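Local coordinates for protein membrane-anchored mycosin mycp1 (Mycobacterium thermoresistibile, PDB 4HVL) that probably cleaves peptide bonds as a subtilisin-like serine protease of the mycobacterial type VII (ESX-1) secretion system, at residues A31-P36 / A298-D303; I64-I69 / A174-I179. All coordinates share one frame; numbering follows the deposited sequence.

How the contacts relate
Contact 1 (31-36 with 298-303) lies at the surface, its centre about 21 Å from that of the chain, while contact 2 (64-69 with 174-179) is buried in the middle of the fold. Their centres are about 27 Å apart and they share no strand; along the chain, contact 2 is nested inside the loop closed by contact 1. Contact 1 lays an irregular N-terminal segment on a strand of a small antiparallel sheet through one pair of backbone bonds, a methyl on a tyrosine ring and two bridging waters. Contact 2 joins two central strands of the parallel sheet by backbone bonds, a glutamine side chain that bonds a backbone N-H, and aliphatic packing.

Contact 1: residues A31-P36 / A298-D303; sequences APTVYP and ALQGQD
The ring of Tyr35 has the methyl of Ala298 over one face, 3.7 Å above the plane and displaced toward the rim on the CD2–CE2 side. This is a CH-pi contact: Ala298 CB sits 4.1 Å from the ring centroid. With CG anti to its own carbonyl carbon (chi1 -81°), the tyrosine brings its ring to Ala298, although its CB does not head there. The same methyl also packs against the backbone where Val34 joins Tyr35, and Leu305 and Pro307 of strand 305-307 also touch the Tyr35 side chain.

Next along, Thr33 and Ala298 form a single antiparallel hydrogen-bonded pair. Thr33 N gives a 2.8 Å bond to Ala298 O, whereas the return bond from Ala298 N to Thr33 O is 3.1 Å and more bent, its donor well above the carbonyl plane. Thr33 CG2, between its backbone N and carbonyl carbon, comes within 3.5 Å of Gln300 NE2, the two side chains crossing at about a right angle. On the side of Pro32, Leu299 turns its CD2 branch back to pack 3.9 Å from Pro32 CB.

Two waters extend the pairing past Pro32. Both donate to Ala31 O; one accepts from Gln300 N, and the second gives the end of the Gln300 side chain, bent at chi2, a water-mediated link through NE2. The arrangement is an isolated antiparallel beta bridge, by which the loop before helix 45-50 lies against strand 295-300 in the subtilase fold; the side chain of Leu299 lies about 6 Å from that of His101, predicted to belong to the charge relay.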
loop_
_atom_site.group_PDB
_atom_site.type_symbol
_atom_site.label_atom_id
_atom_site.label_comp_id
_atom_site.label_asym_id
_atom_site.label_seq_id
_atom_site.Cartn_x
_atom_site.Cartn_y
_atom_site.Cartn_z
ATOM N N ALA A 31 -6.191 18.999 2.853
ATOM C CA ALA A 31 -4.827 19.217 2.360
ATOM C C ALA A 31 -3.865 18.901 3.501
ATOM O O ALA A 31 -4.208 19.086 4.661
ATOM C CB ALA A 31 -4.651 20.638 1.909
ATOM N N PRO A 32 -2.677 18.380 3.176
ATOM C CA PRO A 32 -1.708 18.109 4.215
ATOM C C PRO A 32 -1.088 19.399 4.707
ATOM O O PRO A 32 -1.206 20.448 4.042
ATOM C CB PRO A 32 -0.656 17.277 3.485
ATOM C CG PRO A 32 -0.687 17.819 2.112
ATOM C CD PRO A 32 -2.145 18.068 1.838
ATOM N N THR A 33 -0.372 19.301 5.822
ATOM C CA THR A 33 0.225 20.466 6.436
ATOM C C THR A 33 1.547 20.105 7.157
ATOM O O THR A 33 2.169 19.084 6.858
ATOM C CB THR A 33 -0.832 21.232 7.301
ATOM O OG1 THR A 33 -0.272 22.446 7.783
ATOM C CG2 THR A 33 -1.384 20.401 8.493
ATOM N N VAL A 34 1.959 20.950 8.087
ATOM C CA VAL A 34 3.236 20.809 8.770
ATOM C C VAL A 34 3.071 21.135 10.239
ATOM O O VAL A 34 2.166 21.887 10.620
ATOM C CB VAL A 34 4.300 21.756 8.156
ATOM C CG1 VAL A 34 4.514 21.426 6.687
ATOM C CG2 VAL A 34 3.882 23.218 8.296
ATOM N N TYR A 35 3.921 20.537 11.072
ATOM C CA TYR A 35 4.018 20.939 12.468
ATOM C C TYR A 35 4.725 22.287 12.536
ATOM O O TYR A 35 5.698 22.531 11.794
ATOM C CB TYR A 35 4.770 19.894 13.301
ATOM C CG TYR A 35 3.906 18.730 13.711
ATOM C CD1 TYR A 35 2.997 18.851 14.758
ATOM C CD2 TYR A 35 3.975 17.511 13.037
ATOM C CE1 TYR A 35 2.202 17.787 15.143
ATOM C CE2 TYR A 35 3.166 16.440 13.413
ATOM C CZ TYR A 35 2.284 16.592 14.462
ATOM O OH TYR A 35 1.466 15.555 14.831
ATOM N N PRO A 36 4.246 23.177 13.426
ATOM C CA PRO A 36 4.922 24.445 13.607
ATOM C C PRO A 36 6.408 24.246 13.825
ATOM O O PRO A 36 6.786 23.326 14.517
ATOM C CB PRO A 36 4.253 25.005 14.865
ATOM C CG PRO A 36 2.851 24.495 14.762
ATOM C CD PRO A 36 3.038 23.085 14.266
ATOM N N ALA A 298 2.323 16.646 8.722
ATOM C CA ALA A 298 1.172 16.693 9.599
ATOM C C ALA A 298 -0.103 16.675 8.772
ATOM O O ALA A 298 -0.119 17.112 7.615
ATOM C CB ALA A 298 1.203 17.956 10.445
ATOM N N LEU A 299 -1.166 16.190 9.400
ATOM C CA LEU A 299 -2.500 16.192 8.842
ATOM C C LEU A 299 -3.466 16.783 9.849
ATOM O O LEU A 299 -3.197 16.776 11.063
ATOM C CB LEU A 299 -2.914 14.752 8.531
ATOM C CG LEU A 299 -2.006 14.113 7.492
ATOM C CD1 LEU A 299 -2.258 12.630 7.419
ATOM C CD2 LEU A 299 -2.190 14.793 6.133
ATOM N N GLN A 300 -4.601 17.288 9.359
ATOM C CA GLN A 300 -5.605 17.834 10.254
ATOM C C GLN A 300 -6.335 16.650 10.886
ATOM O O GLN A 300 -6.850 15.801 10.182
ATOM C CB GLN A 300 -6.595 18.746 9.509
ATOM C CG GLN A 300 -5.970 19.915 8.747
ATOM C CD GLN A 300 -5.291 20.925 9.653
ATOM O OE1 GLN A 300 -5.441 20.884 10.871
ATOM N NE2 GLN A 300 -4.549 21.846 9.055
ATOM N N GLY A 301 -6.352 16.585 12.211
ATOM C CA GLY A 301 -7.104 15.556 12.932
ATOM C C GLY A 301 -8.353 16.170 13.533
ATOM O O GLY A 301 -8.775 17.250 13.126
ATOM N N GLN A 302 -8.938 15.477 14.509
ATOM C CA GLN A 302 -10.178 15.915 15.142
ATOM C C GLN A 302 -9.958 17.046 16.128
ATOM O O GLN A 302 -10.699 18.033 16.119
ATOM C CB GLN A 302 -10.848 14.738 15.860
ATOM C CG GLN A 302 -11.688 13.870 14.935
ATOM C CD GLN A 302 -12.940 14.589 14.475
ATOM O OE1 GLN A 302 -13.066 14.959 13.306
ATOM N NE2 GLN A 302 -13.857 14.827 15.403
ATOM N N ASP A 303 -8.954 16.898 16.987
ATOM C CA ASP A 303 -8.590 17.944 17.952
ATOM C C ASP A 303 -7.233 18.568 17.589
ATOM O O ASP A 303 -6.429 18.826 18.471
ATOM C CB ASP A 303 -8.548 17.370 19.390
ATOM C CG ASP A 303 -9.771 17.745 20.222
ATOM O OD1 ASP A 303 -10.890 17.313 19.852
ATOM O OD2 ASP A 303 -9.614 18.451 21.262
HETATM O O HOH W 1 -4.941 17.150 6.400
HETATM O O HOH W 2 -4.554 21.395 6.169
#

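Contact 2: residues I64-I69 / A174-I179; sequences ITVAVI and AQVINI
Val66 lies side by side with Val176, both pointing the same way from the sheet, and its CG1 meets Val176 CB at 4.1 Å. Val68 and Asn178 repeat this parallel pairing further along the same face, where helices 102-110 and 311-328 pack.

On the other face, Ala67 sets its CB 3.6 Å from Ala174 CB, a close meeting of two methyls. Ile69 keeps CG1 anti to its carbonyl carbon and extends beyond it, carrying CD1 across to Ile177 CG2 at 4.0 Å and to the CG1 branch of Ile179. Helix 154-171 lies against this side, with Ala169, Leu162 and Ile166 touching these residues.

Strand segments 65-69 and 176-179 run parallel, their axes 19° apart. Ala67 grips the neighbouring strand twice: its N donates to Val176 O and its O accepts from Asn178 N at 2.7 Å. Ile69 N then reaches Asn178 O in a nearly straight bond of 2.8 Å, 172° at the hydrogen.

Just before strand 176-179, the side chain of Gln175 adds to the backbone bonds. Bent at chi2 (94°), it brings OE1 to Thr65 N at 2.8 Å, with the donor in the plane of the amide carbonyl. Thr65 O receives Gln175 N and, weakly, Val176 N. The hydroxyl of Thr65 is hydrogen-bonded to Arg127 and to a water that also meets Gln175 NE2 weakly.

This is the centre of the parallel, helix-flanked sheet of the subtilisin fold. Strand 65-70 ends at Asp70, the predicted charge-relay aspartate, while Ile69 lies beside His133, a ligand of a bound zinc ion.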
loop_
_atom_site.group_PDB
_atom_site.type_symbol
_atom_site.label_atom_id
_atom_site.label_comp_id
_atom_site.label_asym_id
_atom_site.label_seq_id
_atom_site.Cartn_x
_atom_site.Cartn_y
_atom_site.Cartn_z
ATOM N N ILE A 64 11.043 2.578 -14.908
ATOM C CA ILE A 64 10.019 1.773 -14.217
ATOM C C ILE A 64 8.803 2.645 -13.981
ATOM O O ILE A 64 8.946 3.853 -13.733
ATOM C CB ILE A 64 10.549 1.241 -12.871
ATOM C CG1 ILE A 64 11.881 0.488 -13.066
ATOM C CG2 ILE A 64 9.522 0.359 -12.139
ATOM C CD1 ILE A 64 11.813 -0.727 -13.982
ATOM N N THR A 65 7.619 2.038 -14.080
ATOM C CA THR A 65 6.334 2.701 -13.847
ATOM C C THR A 65 5.651 2.010 -12.653
ATOM O O THR A 65 5.469 0.796 -12.660
ATOM C CB THR A 65 5.437 2.603 -15.107
ATOM O OG1 THR A 65 6.073 3.291 -16.205
ATOM C CG2 THR A 65 4.033 3.196 -14.880
ATOM N N VAL A 66 5.319 2.789 -11.620
ATOM C CA VAL A 66 4.627 2.287 -10.458
ATOM C C VAL A 66 3.192 2.801 -10.481
ATOM O O VAL A 66 2.963 4.023 -10.584
ATOM C CB VAL A 66 5.297 2.739 -9.137
ATOM C CG1 VAL A 66 4.609 2.078 -7.952
ATOM C CG2 VAL A 66 6.797 2.426 -9.134
ATOM N N ALA A 67 2.235 1.876 -10.384
ATOM C CA ALA A 67 0.840 2.235 -10.210
ATOM C C ALA A 67 0.516 2.300 -8.720
ATOM O O ALA A 67 0.909 1.399 -7.939
ATOM C CB ALA A 67 -0.071 1.236 -10.885
ATOM N N VAL A 68 -0.190 3.360 -8.329
ATOM C CA VAL A 68 -0.506 3.611 -6.936
ATOM C C VAL A 68 -2.008 3.606 -6.764
ATOM O O VAL A 68 -2.691 4.484 -7.289
ATOM C CB VAL A 68 0.051 4.967 -6.477
ATOM C CG1 VAL A 68 -0.171 5.152 -4.981
ATOM C CG2 VAL A 68 1.532 5.081 -6.831
ATOM N N ILE A 69 -2.525 2.583 -6.082
ATOM C CA ILE A 69 -3.959 2.467 -5.820
ATOM C C ILE A 69 -4.152 3.027 -4.415
ATOM O O ILE A 69 -3.697 2.453 -3.429
ATOM C CB ILE A 69 -4.437 1.003 -5.932
ATOM C CG1 ILE A 69 -4.002 0.418 -7.285
ATOM C CG2 ILE A 69 -5.938 0.916 -5.715
ATOM C CD1 ILE A 69 -4.571 -0.943 -7.591
ATOM N N ALA A 174 2.086 -1.070 -15.647
ATOM C CA ALA A 174 2.960 -0.800 -14.484
ATOM C C ALA A 174 3.714 -2.072 -14.079
ATOM O O ALA A 174 3.163 -3.177 -14.146
ATOM C CB ALA A 174 2.140 -0.267 -13.342
ATOM N N GLN A 175 4.982 -1.940 -13.699
ATOM C CA GLN A 175 5.783 -3.111 -13.345
ATOM C C GLN A 175 5.810 -3.334 -11.840
ATOM O O GLN A 175 6.247 -4.398 -11.374
ATOM C CB GLN A 175 7.204 -2.998 -13.877
ATOM C CG GLN A 175 7.290 -2.895 -15.383
ATOM C CD GLN A 175 7.338 -1.469 -15.877
ATOM O OE1 GLN A 175 7.587 -0.540 -15.123
ATOM N NE2 GLN A 175 7.053 -1.289 -17.148
ATOM N N VAL A 176 5.332 -2.321 -11.104
ATOM C CA VAL A 176 5.065 -2.396 -9.664
ATOM C C VAL A 176 3.698 -1.776 -9.424
ATOM O O VAL A 176 3.380 -0.717 -9.995
ATOM C CB VAL A 176 6.144 -1.643 -8.867
ATOM C CG1 VAL A 176 5.956 -1.826 -7.364
ATOM C CG2 VAL A 176 7.534 -2.099 -9.304
ATOM N N ILE A 177 2.872 -2.464 -8.625
ATOM C CA ILE A 177 1.564 -1.969 -8.223
ATOM C C ILE A 177 1.502 -1.867 -6.696
ATOM O O ILE A 177 1.524 -2.888 -5.974
ATOM C CB ILE A 177 0.426 -2.897 -8.710
ATOM C CG1 ILE A 177 0.484 -3.040 -10.236
ATOM C CG2 ILE A 177 -0.928 -2.334 -8.299
ATOM C CD1 ILE A 177 -0.498 -4.020 -10.823
ATOM N N ASN A 178 1.402 -0.644 -6.201
ATOM C CA ASN A 178 1.302 -0.377 -4.768
ATOM C C ASN A 178 -0.158 -0.268 -4.384
ATOM O O ASN A 178 -0.861 0.638 -4.857
ATOM C CB ASN A 178 2.009 0.942 -4.439
ATOM C CG ASN A 178 2.024 1.258 -2.956
ATOM O OD1 ASN A 178 2.905 0.834 -2.206
ATOM N ND2 ASN A 178 1.078 2.042 -2.539
ATOM N N ILE A 179 -0.615 -1.180 -3.526
ATOM C CA ILE A 179 -2.002 -1.184 -3.083
ATOM C C ILE A 179 -2.062 -0.732 -1.625
ATOM O O ILE A 179 -1.628 -1.443 -0.722
ATOM C CB ILE A 179 -2.644 -2.591 -3.219
ATOM C CG1 ILE A 179 -2.472 -3.108 -4.651
ATOM C CG2 ILE A 179 -4.120 -2.529 -2.819
ATOM C CD1 ILE A 179 -3.199 -4.408 -4.986
HETATM O O HOH W 3 7.859 1.906 -17.490
#